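Local coordinates for substrate binding periplasmic protein (Ralstonia solanacearum, PDB 3LOP), which probably captures leucine or related amino acids between its two lobes in the periplasm for delivery to a membrane transporter, at residues Asp5-Ser15 with Glu45-Gln56; Val291-Arg302 with Ala315-Val324. All coordinates share one frame; numbering follows the deposited sequence.

Contact 1 (Asp5-Ser15 with Glu45-Gln56); sequences DISVIQSLPLS and ETIRLVARDDEQ. With EDO (1,2-ethanediol), chain C.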
loop_
_atom_site.group_PDB
_atom_site.type_symbol
_atom_site.label_atom_id
_atom_site.label_comp_id
_atom_site.label_asym_id
_atom_site.label_seq_id
_atom_site.Cartn_x
_atom_site.Cartn_y
_atom_site.Cartn_z
ATOM N N ASP A 5 -28.653 4.191 2.009
ATOM C CA ASP A 5 -27.458 3.558 1.380
ATOM C C ASP A 5 -26.563 2.943 2.446
ATOM O O ASP A 5 -26.778 3.135 3.640
ATOM C CB ASP A 5 -26.629 4.599 0.620
ATOM C CG ASP A 5 -27.460 5.443 -0.319
ATOM O OD1 ASP A 5 -28.162 4.869 -1.177
ATOM O OD2 ASP A 5 -27.403 6.687 -0.201
ATOM N N ILE A 6 -25.563 2.195 1.996
ATOM C CA ILE A 6 -24.587 1.588 2.892
ATOM C C ILE A 6 -23.340 2.436 2.675
ATOM O O ILE A 6 -22.822 2.508 1.560
ATOM C CB ILE A 6 -24.285 0.127 2.508
ATOM C CG1 ILE A 6 -25.547 -0.722 2.674
ATOM C CG2 ILE A 6 -23.149 -0.411 3.372
ATOM C CD1 ILE A 6 -25.385 -2.159 2.226
ATOM N N SER A 7 -22.867 3.088 3.728
ATOM C CA SER A 7 -21.703 3.955 3.603
ATOM C C SER A 7 -20.380 3.349 4.029
ATOM O O SER A 7 -20.313 2.533 4.950
ATOM C CB SER A 7 -21.932 5.255 4.375
ATOM O OG SER A 7 -22.970 6.021 3.782
ATOM N N VAL A 8 -19.331 3.772 3.331
ATOM C CA VAL A 8 -17.963 3.345 3.590
ATOM C C VAL A 8 -17.142 4.631 3.570
ATOM O O VAL A 8 -17.406 5.523 2.762
ATOM C CB VAL A 8 -17.456 2.391 2.482
ATOM C CG1 VAL A 8 -15.996 2.031 2.725
ATOM C CG2 VAL A 8 -18.311 1.131 2.453
ATOM N N ILE A 9 -16.162 4.744 4.459
ATOM C CA ILE A 9 -15.350 5.960 4.495
ATOM C C ILE A 9 -13.865 5.733 4.236
ATOM O O ILE A 9 -13.354 4.622 4.360
ATOM C CB ILE A 9 -15.498 6.699 5.847
ATOM C CG1 ILE A 9 -15.052 5.798 6.999
ATOM C CG2 ILE A 9 -16.946 7.142 6.043
ATOM C CD1 ILE A 9 -14.972 6.523 8.335
ATOM N N GLN A 10 -13.189 6.814 3.863
ATOM C CA GLN A 10 -11.757 6.797 3.597
ATOM C C GLN A 10 -11.146 8.109 4.061
ATOM O O GLN A 10 -11.721 9.174 3.850
ATOM C CB GLN A 10 -11.453 6.681 2.099
ATOM C CG GLN A 10 -11.579 5.315 1.466
ATOM C CD GLN A 10 -11.041 5.324 0.046
ATOM O OE1 GLN A 10 -11.386 6.197 -0.749
ATOM N NE2 GLN A 10 -10.190 4.358 -0.277
ATOM N N SER A 11 -9.988 8.023 4.706
ATOM C CA SER A 11 -9.251 9.212 5.110
ATOM C C SER A 11 -7.899 8.946 4.484
ATOM O O SER A 11 -7.274 7.928 4.767
ATOM C CB SER A 11 -9.096 9.325 6.629
ATOM O OG SER A 11 -8.367 10.508 6.951
ATOM N N LEU A 12 -7.463 9.834 3.603
ATOM C CA LEU A 12 -6.181 9.646 2.956
ATOM C C LEU A 12 -5.669 10.956 2.381
ATOM O O LEU A 12 -6.389 11.957 2.349
ATOM C CB LEU A 12 -6.285 8.559 1.873
ATOM C CG LEU A 12 -7.622 8.363 1.158
ATOM C CD1 LEU A 12 -7.969 9.614 0.371
ATOM C CD2 LEU A 12 -7.551 7.149 0.237
ATOM N N PRO A 13 -4.407 10.971 1.935
ATOM C CA PRO A 13 -3.792 12.174 1.367
ATOM C C PRO A 13 -4.260 12.499 -0.042
ATOM O O PRO A 13 -3.911 11.798 -0.992
ATOM C CB PRO A 13 -2.296 11.854 1.404
ATOM C CG PRO A 13 -2.178 10.753 2.431
ATOM C CD PRO A 13 -3.391 9.929 2.158
ATOM N N LEU A 14 -5.040 13.565 -0.175
ATOM C CA LEU A 14 -5.523 13.986 -1.484
ATOM C C LEU A 14 -4.746 15.221 -1.940
ATOM O O LEU A 14 -4.866 15.660 -3.082
ATOM C CB LEU A 14 -7.032 14.249 -1.438
ATOM C CG LEU A 14 -7.859 12.981 -1.174
ATOM C CD1 LEU A 14 -9.327 13.340 -1.024
ATOM C CD2 LEU A 14 -7.669 11.992 -2.317
ATOM N N SER A 15 -3.940 15.766 -1.033
ATOM C CA SER A 15 -3.092 16.916 -1.328
ATOM C C SER A 15 -1.782 16.705 -0.571
ATOM O O SER A 15 -1.702 15.852 0.316
ATOM C CB SER A 15 -3.763 18.226 -0.890
ATOM O OG SER A 15 -3.968 18.267 0.508
ATOM N N GLU A 45 -28.883 -2.675 -2.568
ATOM C CA GLU A 45 -28.550 -1.441 -1.872
ATOM C C GLU A 45 -27.378 -0.709 -2.518
ATOM O O GLU A 45 -26.433 -1.332 -2.999
ATOM C CB GLU A 45 -28.239 -1.735 -0.402
ATOM C CG GLU A 45 -29.385 -2.406 0.342
ATOM C CD GLU A 45 -29.114 -2.558 1.826
ATOM O OE1 GLU A 45 -29.044 -1.525 2.526
ATOM O OE2 GLU A 45 -28.971 -3.708 2.290
ATOM N N THR A 46 -27.463 0.618 -2.530
ATOM C CA THR A 46 -26.428 1.476 -3.105
ATOM C C THR A 46 -25.299 1.675 -2.105
ATOM O O THR A 46 -25.546 1.920 -0.925
ATOM C CB THR A 46 -26.957 2.895 -3.429
ATOM O OG1 THR A 46 -28.086 2.819 -4.293
ATOM C CG2 THR A 46 -25.898 3.712 -4.126
ATOM N N ILE A 47 -24.062 1.585 -2.580
ATOM C CA ILE A 47 -22.915 1.798 -1.712
ATOM C C ILE A 47 -22.450 3.236 -1.902
ATOM O O ILE A 47 -22.320 3.711 -3.029
ATOM C CB ILE A 47 -21.749 0.851 -2.060
ATOM C CG1 ILE A 47 -22.212 -0.604 -1.972
ATOM C CG2 ILE A 47 -20.574 1.105 -1.117
ATOM C CD1 ILE A 47 -22.760 -1.005 -0.612
ATOM N N ARG A 48 -22.230 3.936 -0.796
ATOM C CA ARG A 48 -21.760 5.311 -0.861
ATOM C C ARG A 48 -20.393 5.394 -0.209
ATOM O O ARG A 48 -20.235 5.040 0.958
ATOM C CB ARG A 48 -22.717 6.260 -0.131
ATOM C CG ARG A 48 -22.255 7.713 -0.191
ATOM C CD ARG A 48 -23.111 8.657 0.641
ATOM N NE ARG A 48 -23.012 8.384 2.072
ATOM C CZ ARG A 48 -23.282 9.275 3.020
ATOM N NH1 ARG A 48 -23.666 10.501 2.690
ATOM N NH2 ARG A 48 -23.167 8.942 4.299
ATOM N N LEU A 49 -19.406 5.846 -0.972
ATOM C CA LEU A 49 -18.054 6.002 -0.452
ATOM C C LEU A 49 -17.820 7.475 -0.170
ATOM O O LEU A 49 -17.979 8.315 -1.055
ATOM C CB LEU A 49 -17.019 5.507 -1.464
ATOM C CG LEU A 49 -15.558 5.826 -1.123
ATOM C CD1 LEU A 49 -15.155 5.138 0.175
ATOM C CD2 LEU A 49 -14.662 5.367 -2.264
ATOM N N VAL A 50 -17.456 7.783 1.070
ATOM C CA VAL A 50 -17.185 9.153 1.479
ATOM C C VAL A 50 -15.700 9.231 1.809
ATOM O O VAL A 50 -15.191 8.444 2.608
ATOM C CB VAL A 50 -18.012 9.538 2.726
ATOM C CG1 VAL A 50 -17.791 11.003 3.070
ATOM C CG2 VAL A 50 -19.489 9.271 2.476
ATOM N N ALA A 51 -15.002 10.176 1.194
ATOM C CA ALA A 51 -13.573 10.328 1.431
ATOM C C ALA A 51 -13.248 11.704 1.990
ATOM O O ALA A 51 -14.012 12.651 1.813
ATOM C CB ALA A 51 -12.806 10.102 0.130
ATOM N N ARG A 52 -12.119 11.806 2.684
ATOM C CA ARG A 52 -11.693 13.083 3.238
ATOM C C ARG A 52 -10.178 13.156 3.252
ATOM O O ARG A 52 -9.489 12.206 3.627
ATOM C CB ARG A 52 -12.243 13.296 4.653
ATOM C CG ARG A 52 -12.077 14.733 5.157
ATOM C CD ARG A 52 -12.973 15.006 6.351
ATOM N NE ARG A 52 -14.378 14.872 5.983
ATOM C CZ ARG A 52 -15.378 14.818 6.854
ATOM N NH1 ARG A 52 -15.132 14.893 8.152
ATOM N NH2 ARG A 52 -16.623 14.657 6.425
ATOM N N ASP A 53 -9.677 14.303 2.819
ATOM C CA ASP A 53 -8.250 14.567 2.742
ATOM C C ASP A 53 -7.657 14.760 4.137
ATOM O O ASP A 53 -8.181 15.542 4.927
ATOM C CB ASP A 53 -8.059 15.835 1.897
ATOM C CG ASP A 53 -6.604 16.166 1.614
ATOM O OD1 ASP A 53 -5.700 15.368 1.940
ATOM O OD2 ASP A 53 -6.371 17.250 1.040
ATOM N N ASP A 54 -6.591 14.026 4.453
ATOM C CA ASP A 54 -5.933 14.212 5.741
ATOM C C ASP A 54 -4.516 14.752 5.554
ATOM O O ASP A 54 -3.820 15.013 6.531
ATOM C CB ASP A 54 -5.907 12.922 6.590
ATOM C CG ASP A 54 -5.261 11.740 5.886
ATOM O OD1 ASP A 54 -4.440 11.931 4.965
ATOM O OD2 ASP A 54 -5.569 10.598 6.296
ATOM N N GLU A 55 -4.107 14.934 4.296
ATOM C CA GLU A 55 -2.776 15.462 3.976
ATOM C C GLU A 55 -1.684 14.614 4.626
ATOM O O GLU A 55 -0.546 15.054 4.777
ATOM C CB GLU A 55 -2.662 16.914 4.468
ATOM C CG GLU A 55 -3.718 17.860 3.899
ATOM C CD GLU A 55 -3.655 19.255 4.505
ATOM O OE1 GLU A 55 -2.605 19.919 4.373
ATOM O OE2 GLU A 55 -4.658 19.691 5.112
ATOM N N GLN A 56 -2.047 13.382 4.971
ATOM C CA GLN A 56 -1.182 12.426 5.664
ATOM C C GLN A 56 -0.727 12.960 7.022
ATOM O O GLN A 56 0.262 12.494 7.586
ATOM C CB GLN A 56 0.044 12.010 4.838
ATOM C CG GLN A 56 0.561 10.640 5.314
ATOM C CD GLN A 56 1.936 10.263 4.804
ATOM O OE1 GLN A 56 2.858 11.083 4.782
ATOM N NE2 GLN A 56 2.093 9.005 4.425
HETATM C C1 EDO C . -19.500 4.957 -4.810
HETATM O O1 EDO C . -18.221 5.481 -5.175
HETATM C C2 EDO C . -20.503 6.097 -4.686
HETATM O O2 EDO C . -20.169 6.896 -3.554
HETATM O O HOH W 1 0.375 14.269 1.680
#
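Glu45 lays its carboxylate end across Ile6 at about a right angle, OE1 3.6 Å from Ile6 CG1, while its other oxygen, OE2, accepts from the backbone N of Lys306. Thr46 O receives Ile6 N, the first bond of a parallel ladder in which each residue from Ile47 to Asp53 faces the one 41 places earlier. Ile47 reaches over Ile6, CD1 to CB 3.7 Å. Arg48 bonds through its backbone to Ile6 O and Val8 N; in its side chain a bend at chi3 (66°) turns the guanidinium edge to Ser7. NE (2.9 Å) and NH2 both donate to the one atom, Ser7 OG, close to the guanidinium plane. Leu49 N points out of the pair and donates to O2 of an ethanediol, probably from the crystallisation liquor, whereas Leu49 CD1 packs on Val8 CG1. Val50 CG2 lies over one face of the Arg48 guanidinium, offset toward its rim. Val50 and Arg52 continue the ladder with Val8, Gln10 and Leu12. At its end, where Asp54 N bonds to Leu12 O, the Asp53 side chain holds the turn after the first strand: OD1 takes Leu14 N (2.9 Å) and Glu55 N from opposite faces of the carboxylate, the latter closing an Asx turn, and OD2 offers its syn lone pair to Ser15 OG at 2.7 Å. Asp54 OD2 accepts from Ser11 OG (2.9 Å), and Gln56 CB rests on Pro13 CG. Strand 47-53 is outermost in the five-stranded parallel sheet, and 6-12 is flanked on its other side by 74-78; helix 19-38 packs on the Ile47, Gln10 and Ala51 face, helix 58-71 on that of Ile9 and Arg52.

Contact 2 (Val291-Arg302 with Ala315-Val324); sequences VAAKVLAEAIRR and ALTELRDYDV. With NI (nickel (II) ion), chain H.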
loop_
_atom_site.group_PDB
_atom_site.type_symbol
_atom_site.label_atom_id
_atom_site.label_comp_id
_atom_site.label_asym_id
_atom_site.label_seq_id
_atom_site.Cartn_x
_atom_site.Cartn_y
_atom_site.Cartn_z
ATOM N N VAL A 291 -9.090 -3.609 -5.042
ATOM C CA VAL A 291 -9.094 -4.884 -4.328
ATOM C C VAL A 291 -9.646 -4.754 -2.910
ATOM O O VAL A 291 -10.447 -5.580 -2.471
ATOM C CB VAL A 291 -7.665 -5.486 -4.284
ATOM C CG1 VAL A 291 -7.600 -6.646 -3.303
ATOM C CG2 VAL A 291 -7.271 -5.974 -5.675
ATOM N N ALA A 292 -9.221 -3.721 -2.191
ATOM C CA ALA A 292 -9.702 -3.522 -0.829
ATOM C C ALA A 292 -11.211 -3.319 -0.839
ATOM O O ALA A 292 -11.935 -3.897 -0.022
ATOM C CB ALA A 292 -9.012 -2.324 -0.197
ATOM N N ALA A 293 -11.686 -2.506 -1.777
ATOM C CA ALA A 293 -13.114 -2.238 -1.887
ATOM C C ALA A 293 -13.898 -3.511 -2.192
ATOM O O ALA A 293 -14.971 -3.729 -1.636
ATOM C CB ALA A 293 -13.372 -1.190 -2.966
ATOM N N LYS A 294 -13.357 -4.357 -3.068
ATOM C CA LYS A 294 -14.040 -5.595 -3.426
ATOM C C LYS A 294 -14.104 -6.555 -2.238
ATOM O O LYS A 294 -15.115 -7.221 -2.027
ATOM C CB LYS A 294 -13.352 -6.270 -4.617
ATOM C CG LYS A 294 -14.142 -7.451 -5.161
ATOM C CD LYS A 294 -13.602 -7.935 -6.494
ATOM C CE LYS A 294 -14.477 -9.050 -7.049
ATOM N NZ LYS A 294 -13.980 -9.531 -8.368
ATOM N N VAL A 295 -13.023 -6.629 -1.465
ATOM C CA VAL A 295 -12.997 -7.496 -0.291
ATOM C C VAL A 295 -14.055 -7.022 0.706
ATOM O O VAL A 295 -14.799 -7.825 1.272
ATOM C CB VAL A 295 -11.608 -7.476 0.384
ATOM C CG1 VAL A 295 -11.679 -8.122 1.761
ATOM C CG2 VAL A 295 -10.607 -8.221 -0.485
ATOM N N LEU A 296 -14.118 -5.710 0.922
ATOM C CA LEU A 296 -15.100 -5.149 1.840
ATOM C C LEU A 296 -16.513 -5.401 1.320
ATOM O O LEU A 296 -17.410 -5.743 2.086
ATOM C CB LEU A 296 -14.864 -3.644 2.014
ATOM C CG LEU A 296 -15.893 -2.879 2.852
ATOM C CD1 LEU A 296 -16.025 -3.497 4.245
ATOM C CD2 LEU A 296 -15.460 -1.422 2.954
ATOM N N ALA A 297 -16.707 -5.240 0.014
ATOM C CA ALA A 297 -18.018 -5.454 -0.585
ATOM C C ALA A 297 -18.526 -6.876 -0.350
ATOM O O ALA A 297 -19.711 -7.076 -0.095
ATOM C CB ALA A 297 -17.969 -5.154 -2.082
ATOM N N GLU A 298 -17.633 -7.859 -0.437
ATOM C CA GLU A 298 -18.014 -9.250 -0.218
ATOM C C GLU A 298 -18.464 -9.436 1.229
ATOM O O GLU A 298 -19.427 -10.150 1.504
ATOM C CB GLU A 298 -16.836 -10.176 -0.533
ATOM C CG GLU A 298 -17.058 -11.657 -0.213
ATOM C CD GLU A 298 -18.236 -12.281 -0.950
ATOM O OE1 GLU A 298 -18.700 -11.718 -1.965
ATOM O OE2 GLU A 298 -18.691 -13.358 -0.513
ATOM N N ALA A 299 -17.764 -8.790 2.156
ATOM C CA ALA A 299 -18.129 -8.892 3.562
ATOM C C ALA A 299 -19.494 -8.247 3.778
ATOM O O ALA A 299 -20.329 -8.779 4.503
ATOM C CB ALA A 299 -17.079 -8.212 4.433
ATOM N N ILE A 300 -19.722 -7.100 3.143
ATOM C CA ILE A 300 -21.002 -6.418 3.285
ATOM C C ILE A 300 -22.119 -7.297 2.725
ATOM O O ILE A 300 -23.201 -7.386 3.304
ATOM C CB ILE A 300 -20.988 -5.054 2.559
ATOM C CG1 ILE A 300 -19.970 -4.129 3.235
ATOM C CG2 ILE A 300 -22.378 -4.427 2.600
ATOM C CD1 ILE A 300 -19.801 -2.780 2.561
ATOM N N ARG A 301 -21.843 -7.955 1.605
ATOM C CA ARG A 301 -22.822 -8.835 0.977
ATOM C C ARG A 301 -23.200 -9.970 1.925
ATOM O O ARG A 301 -24.378 -10.291 2.085
ATOM C CB ARG A 301 -22.255 -9.420 -0.319
ATOM C CG ARG A 301 -23.272 -10.220 -1.124
ATOM C CD ARG A 301 -22.628 -10.896 -2.326
ATOM N NE ARG A 301 -21.761 -12.002 -1.928
ATOM C CZ ARG A 301 -22.199 -13.137 -1.390
ATOM N NH1 ARG A 301 -23.497 -13.320 -1.185
ATOM N NH2 ARG A 301 -21.339 -14.089 -1.051
ATOM N N ARG A 302 -22.196 -10.572 2.554
ATOM C CA ARG A 302 -22.426 -11.672 3.483
ATOM C C ARG A 302 -23.129 -11.228 4.760
ATOM O O ARG A 302 -23.782 -12.035 5.428
ATOM C CB ARG A 302 -21.098 -12.344 3.843
ATOM C CG ARG A 302 -20.388 -12.991 2.669
ATOM C CD ARG A 302 -19.146 -13.724 3.142
ATOM N NE ARG A 302 -18.413 -14.340 2.041
ATOM C CZ ARG A 302 -17.480 -15.275 2.197
ATOM N NH1 ARG A 302 -17.164 -15.707 3.412
ATOM N NH2 ARG A 302 -16.863 -15.781 1.138
ATOM N N ALA A 315 -18.581 -10.600 9.449
ATOM C CA ALA A 315 -18.400 -11.187 8.128
ATOM C C ALA A 315 -16.932 -11.169 7.709
ATOM O O ALA A 315 -16.426 -12.133 7.139
ATOM C CB ALA A 315 -19.252 -10.437 7.108
ATOM N N LEU A 316 -16.247 -10.069 7.997
ATOM C CA LEU A 316 -14.840 -9.949 7.646
ATOM C C LEU A 316 -13.995 -11.023 8.322
ATOM O O LEU A 316 -13.147 -11.647 7.689
ATOM C CB LEU A 316 -14.318 -8.561 8.034
ATOM C CG LEU A 316 -14.760 -7.399 7.142
ATOM C CD1 LEU A 316 -14.506 -6.082 7.850
ATOM C CD2 LEU A 316 -14.007 -7.459 5.818
ATOM N N THR A 317 -14.239 -11.248 9.609
ATOM C CA THR A 317 -13.473 -12.238 10.353
ATOM C C THR A 317 -13.698 -13.661 9.858
ATOM O O THR A 317 -12.963 -14.570 10.236
ATOM C CB THR A 317 -13.804 -12.197 11.862
ATOM O OG1 THR A 317 -15.142 -12.661 12.079
ATOM C CG2 THR A 317 -13.674 -10.785 12.395
ATOM N N GLU A 318 -14.700 -13.860 9.010
ATOM C CA GLU A 318 -14.974 -15.204 8.519
ATOM C C GLU A 318 -14.686 -15.431 7.040
ATOM O O GLU A 318 -15.018 -16.484 6.497
ATOM C CB GLU A 318 -16.415 -15.589 8.859
ATOM C CG GLU A 318 -16.714 -15.409 10.338
ATOM C CD GLU A 318 -18.053 -15.964 10.757
ATOM O OE1 GLU A 318 -19.068 -15.661 10.095
ATOM O OE2 GLU A 318 -18.086 -16.697 11.768
ATOM N N LEU A 319 -14.069 -14.452 6.383
ATOM C CA LEU A 319 -13.711 -14.617 4.979
ATOM C C LEU A 319 -12.576 -15.638 4.949
ATOM O O LEU A 319 -11.498 -15.385 5.491
ATOM C CB LEU A 319 -13.228 -13.291 4.371
ATOM C CG LEU A 319 -14.260 -12.183 4.148
ATOM C CD1 LEU A 319 -13.580 -11.008 3.460
ATOM C CD2 LEU A 319 -15.414 -12.693 3.292
ATOM N N ARG A 320 -12.822 -16.790 4.330
ATOM C CA ARG A 320 -11.815 -17.849 4.249
ATOM C C ARG A 320 -11.484 -18.144 2.793
ATOM O O ARG A 320 -12.194 -18.890 2.120
ATOM C CB ARG A 320 -12.331 -19.123 4.933
ATOM C CG ARG A 320 -11.307 -20.264 5.048
ATOM C CD ARG A 320 -10.082 -19.822 5.825
ATOM N NE ARG A 320 -9.377 -20.918 6.494
ATOM C CZ ARG A 320 -8.638 -21.842 5.887
ATOM N NH1 ARG A 320 -8.487 -21.832 4.570
ATOM N NH2 ARG A 320 -8.026 -22.770 6.610
ATOM N N ASP A 321 -10.404 -17.539 2.316
ATOM C CA ASP A 321 -9.940 -17.706 0.945
ATOM C C ASP A 321 -10.901 -17.156 -0.104
ATOM O O ASP A 321 -11.121 -17.777 -1.147
ATOM C CB ASP A 321 -9.645 -19.181 0.656
ATOM C CG ASP A 321 -8.701 -19.794 1.669
ATOM O OD1 ASP A 321 -7.625 -19.210 1.918
ATOM O OD2 ASP A 321 -9.036 -20.865 2.216
ATOM N N TYR A 322 -11.478 -15.992 0.172
ATOM C CA TYR A 322 -12.371 -15.367 -0.793
ATOM C C TYR A 322 -11.497 -14.930 -1.968
ATOM O O TYR A 322 -10.504 -14.223 -1.782
ATOM C CB TYR A 322 -13.072 -14.155 -0.169
ATOM C CG TYR A 322 -13.718 -13.255 -1.191
ATOM C CD1 TYR A 322 -14.711 -13.735 -2.047
ATOM C CD2 TYR A 322 -13.305 -11.934 -1.334
ATOM C CE1 TYR A 322 -15.270 -12.916 -3.024
ATOM C CE2 TYR A 322 -13.855 -11.110 -2.305
ATOM C CZ TYR A 322 -14.833 -11.605 -3.148
ATOM O OH TYR A 322 -15.362 -10.783 -4.118
ATOM N N ASP A 323 -11.873 -15.353 -3.173
ATOM C CA ASP A 323 -11.124 -15.048 -4.394
ATOM C C ASP A 323 -11.600 -13.748 -5.043
ATOM O O ASP A 323 -12.723 -13.673 -5.540
ATOM C CB ASP A 323 -11.300 -16.201 -5.390
ATOM C CG ASP A 323 -10.246 -16.210 -6.486
ATOM O OD1 ASP A 323 -9.690 -15.141 -6.812
ATOM O OD2 ASP A 323 -9.984 -17.301 -7.037
ATOM N N VAL A 324 -10.740 -12.734 -5.040
ATOM C CA VAL A 324 -11.064 -11.445 -5.641
ATOM C C VAL A 324 -10.912 -11.569 -7.159
ATOM O O VAL A 324 -11.398 -10.730 -7.925
ATOM C CB VAL A 324 -10.114 -10.348 -5.108
ATOM C CG1 VAL A 324 -10.424 -9.018 -5.758
ATOM C CG2 VAL A 324 -10.251 -10.240 -3.595
HETATM NI NI NI H . -20.255 -16.390 11.925
HETATM O O HOH W 2 -14.165 -12.482 -7.553
HETATM O O HOH W 3 -17.321 -7.925 -3.993
HETATM O O HOH W 4 -15.430 -18.003 3.513
HETATM O O HOH W 5 -17.736 -14.193 5.893
HETATM O O HOH W 6 -22.239 -15.946 10.951
HETATM O O HOH W 7 -20.477 -17.394 13.981
HETATM O O HOH W 8 -19.957 -18.543 11.128
#
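Tyr322 lies flat against Glu298, whose CG stands over the ring centre, 3.5 Å from the centroid and 8° off the normal, a CH-pi contact. A bend at chi2 (59°) brings the Glu298 carboxylate nearly parallel to the ring. There it forms a salt-bridge network along the helix: Arg301 takes both oxygens side-on through NE and NH2, and Arg302 NE adds a second bond to OE2 (2.8 Å). Leu319 CD2 covers one face of the Arg302 guanidinium, 3.5 Å from CZ. Apolar packing joins Val295 CG2 to Val324 CG2 (3.7 Å) and CG1 to Leu319 CD1; Ala299 CB presses on Leu316 CD2, while Ala315 CB comes 3.3 Å from Ala299 O. The direct polar link is Lys294 NZ to Val324 O (2.9 Å); the same ammonium pairs with Glu267, and its extended chain runs past Val324 CG1. Waters bridge Arg302 NH1 to Ala315 O and to Arg320 N. The exposed Glu318 chelates a nickel ion with both carboxylate oxygens, three waters adding to its shell. Helix 309-317 and the antiparallel hairpin 322-323/329-331, with its G1 beta bulge of Asp321 and Tyr322 opposite Val330, fold back on helix 284-303 in one lobe of the periplasmic binding protein fold.

From the N terminus, strand 6-12 leads through helix 19-38 to strand 47-53, where contact 1 closes a beta-alpha-beta unit at the edge of one lobe's parallel sheet. The chain then completes this sheet, builds a second parallel sheet, and returns as helix 284-303; helix 309-317 follows, and contact 2 closes this much shorter loop. The two loops are in series, neither nested nor crossed. The centres of the two contacts are about 18 Å apart, yet the contacts touch: Leu296 CD2 packs on Val8 CG1 (3.5 Å) and Ile300 CG2 on Ile6 CD1. Helix 284-303 thus lies between the sheet and segment 315-324, binding a late part of the chain to the N-terminal sheet.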